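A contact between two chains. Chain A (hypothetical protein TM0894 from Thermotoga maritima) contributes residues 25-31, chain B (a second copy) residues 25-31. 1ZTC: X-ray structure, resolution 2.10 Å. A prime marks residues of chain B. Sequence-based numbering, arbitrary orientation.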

# COMPACT_ATOMS: atom_id res chain seq x y z
N PHE A 25 -1.53 3.19 -4.82
CA PHE A 25 -1.28 4.45 -5.48
C PHE A 25 -1.50 5.58 -4.55
O PHE A 25 -2.59 5.72 -3.97
CB PHE A 25 -2.22 4.59 -6.67
CG PHE A 25 -2.10 5.91 -7.37
CD1 PHE A 25 -0.91 6.28 -8.00
CD2 PHE A 25 -3.18 6.78 -7.42
CE1 PHE A 25 -0.81 7.48 -8.67
CE2 PHE A 25 -3.07 8.01 -8.05
CZ PHE A 25 -1.90 8.36 -8.69
N VAL A 26 -0.44 6.37 -4.36
CA VAL A 26 -0.47 7.59 -3.62
C VAL A 26 0.09 8.63 -4.58
O VAL A 26 1.28 8.53 -4.94
CB VAL A 26 0.41 7.53 -2.38
CG1 VAL A 26 0.50 8.89 -1.71
CG2 VAL A 26 -0.07 6.47 -1.36
N PRO A 27 -0.75 9.60 -5.03
CA PRO A 27 -0.28 10.61 -5.99
C PRO A 27 1.04 11.22 -5.58
O PRO A 27 1.16 11.72 -4.47
CB PRO A 27 -1.41 11.64 -5.98
CG PRO A 27 -2.63 10.79 -5.81
CD PRO A 27 -2.19 9.78 -4.75
N GLY A 28 2.02 11.15 -6.48
CA GLY A 28 3.33 11.81 -6.27
C GLY A 28 4.33 11.04 -5.40
O GLY A 28 5.39 11.56 -5.06
N ARG A 29 3.95 9.84 -4.95
CA ARG A 29 4.75 9.14 -3.92
C ARG A 29 4.87 7.67 -4.13
O ARG A 29 5.89 7.10 -3.77
CB ARG A 29 4.22 9.32 -2.48
CG ARG A 29 4.27 10.70 -2.02
CD ARG A 29 5.68 11.11 -1.68
NE ARG A 29 5.98 10.89 -0.27
CZ ARG A 29 6.98 10.15 0.20
NH1 ARG A 29 7.86 9.56 -0.60
NH2 ARG A 29 7.11 10.03 1.50
N LEU A 30 3.84 7.04 -4.66
CA LEU A 30 3.83 5.59 -4.71
C LEU A 30 2.97 5.10 -5.81
O LEU A 30 1.80 5.45 -5.91
CB LEU A 30 3.36 5.02 -3.36
CG LEU A 30 3.33 3.49 -3.22
CD1 LEU A 30 4.74 2.95 -3.24
CD2 LEU A 30 2.65 3.12 -1.93
N ASN A 31 3.58 4.29 -6.68
CA ASN A 31 2.86 3.65 -7.73
C ASN A 31 3.21 2.17 -7.73
O ASN A 31 4.30 1.76 -8.18
CB ASN A 31 3.24 4.29 -9.05
CG ASN A 31 2.37 3.85 -10.16
OD1 ASN A 31 1.82 2.74 -10.13
ND2 ASN A 31 2.20 4.72 -11.15
N PHE B 25 3.09 2.23 4.68
CA PHE B 25 3.55 3.50 5.26
C PHE B 25 4.26 4.32 4.22
O PHE B 25 5.25 3.86 3.63
CB PHE B 25 4.47 3.23 6.46
CG PHE B 25 5.07 4.48 7.07
CD1 PHE B 25 4.25 5.47 7.62
CD2 PHE B 25 6.45 4.67 7.09
CE1 PHE B 25 4.79 6.62 8.17
CE2 PHE B 25 7.00 5.82 7.65
CZ PHE B 25 6.17 6.80 8.19
N VAL B 26 3.73 5.51 3.97
CA VAL B 26 4.35 6.52 3.18
C VAL B 26 4.37 7.77 4.08
O VAL B 26 3.32 8.30 4.40
CB VAL B 26 3.55 6.82 1.89
CG1 VAL B 26 4.20 7.90 1.08
CG2 VAL B 26 3.33 5.55 1.07
N PRO B 27 5.57 8.21 4.49
CA PRO B 27 5.71 9.40 5.36
C PRO B 27 4.91 10.60 4.87
O PRO B 27 5.08 11.03 3.70
CB PRO B 27 7.22 9.70 5.30
CG PRO B 27 7.83 8.36 5.15
CD PRO B 27 6.89 7.60 4.22
N GLY B 28 4.02 11.09 5.74
CA GLY B 28 3.22 12.29 5.48
C GLY B 28 2.00 12.07 4.62
O GLY B 28 1.37 13.03 4.20
N ARG B 29 1.68 10.81 4.34
CA ARG B 29 0.66 10.52 3.33
C ARG B 29 -0.21 9.33 3.63
O ARG B 29 -1.39 9.34 3.26
CB ARG B 29 1.31 10.34 1.95
CG ARG B 29 1.90 11.55 1.31
CD ARG B 29 0.86 12.56 0.88
NE ARG B 29 0.42 12.42 -0.51
CZ ARG B 29 -0.84 12.24 -0.94
NH1 ARG B 29 -1.86 12.14 -0.11
NH2 ARG B 29 -1.07 12.17 -2.23
N LEU B 30 0.35 8.29 4.22
CA LEU B 30 -0.37 7.04 4.30
C LEU B 30 0.14 6.24 5.45
O LEU B 30 1.34 5.93 5.55
CB LEU B 30 -0.24 6.24 2.99
CG LEU B 30 -1.00 4.90 2.91
CD1 LEU B 30 -2.50 5.11 2.91
CD2 LEU B 30 -0.58 4.16 1.65
N ASN B 31 -0.77 5.92 6.35
CA ASN B 31 -0.45 5.05 7.44
C ASN B 31 -1.50 3.96 7.54
O ASN B 31 -2.61 4.18 8.04
CB ASN B 31 -0.34 5.84 8.72
CG ASN B 31 0.16 4.99 9.86
OD1 ASN B 31 -0.01 3.76 9.87
ND2 ASN B 31 0.81 5.64 10.82
O HOH W 1 5.22 12.75 1.63

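Contacts between two copies of one protein often follow a simple plan: a small apolar centre, built twice from the same residues, is closed at its margins by polar groups that reach across to the partner's backbone. The pair of turns in TM0894 is a compact example. At its heart the methyl groups CG2 of Val26 and CG2 of Val26′ face each other at 4.3 Å, a loose approach, with closer contacts to the neighbouring leucines. Val26 CG2 lies 3.8 Å from Leu30′ CD2, and Leu30 CD2 lies 3.9 Å from Val26′ CG2, so that the CG2 methyl of each valine meets both a valine and a leucine of the other chain. These four residues are buried, and their association removes hydrocarbon surface from water without demanding any precise bonding direction.

The backbone of each chain prepares this surface. The end of one strand, residues 25-26, and strand residues 30-31 are joined by a tight turn and held by hydrogen bonds from Val26 N to Leu30 O (2.9 Å) and from Leu30 N back to Val26 O (3.0 Å); Val26 O also accepts from Arg29 N at 3.0 Å. The same three bonds recur in chain B. Gly28 and Gly28′ take positive phi, a conformation that by itself favours glycine. The CA-to-CB bonds of Val26, Arg29 and Leu30 point toward the partner, whereas that of Phe25 points away. No backbone-to-backbone hydrogen bond joins the two stretches: the nearest CA pairs, Val26 with Arg29′ and Arg29 with Val26′, are 7.6 Å apart, and side chains fill the gap.

Outward from the centre, the arginines take over. Their aliphatic portions meet at 4.2 Å, Arg29 CG to Arg29′ CG, while each guanidinium reaches across to the other chain. Val26′ CG1 sits over one face of the Arg29 group, 3.6 Å from NH2, and Val26 CG1 covers a face of the Arg29′ group at 3.7 Å from its NH2. This leaves the edge, where the N-H bonds point, free for polar partners. There Arg29 NH2 donates to Pro27′ O at 3.2 Å, and Arg29′ NH2 donates to Pro27 O, also at 3.2 Å; N-H...O angles of 166° and 161° make both bonds nearly straight. A water reinforces one of the two sites, accepting from Arg29 NE at 2.8 Å and donating to Pro27′ O at 2.7 Å. The flat guanidinium thus serves both chemistries, offering a face to a methyl group and an edge to a carbonyl.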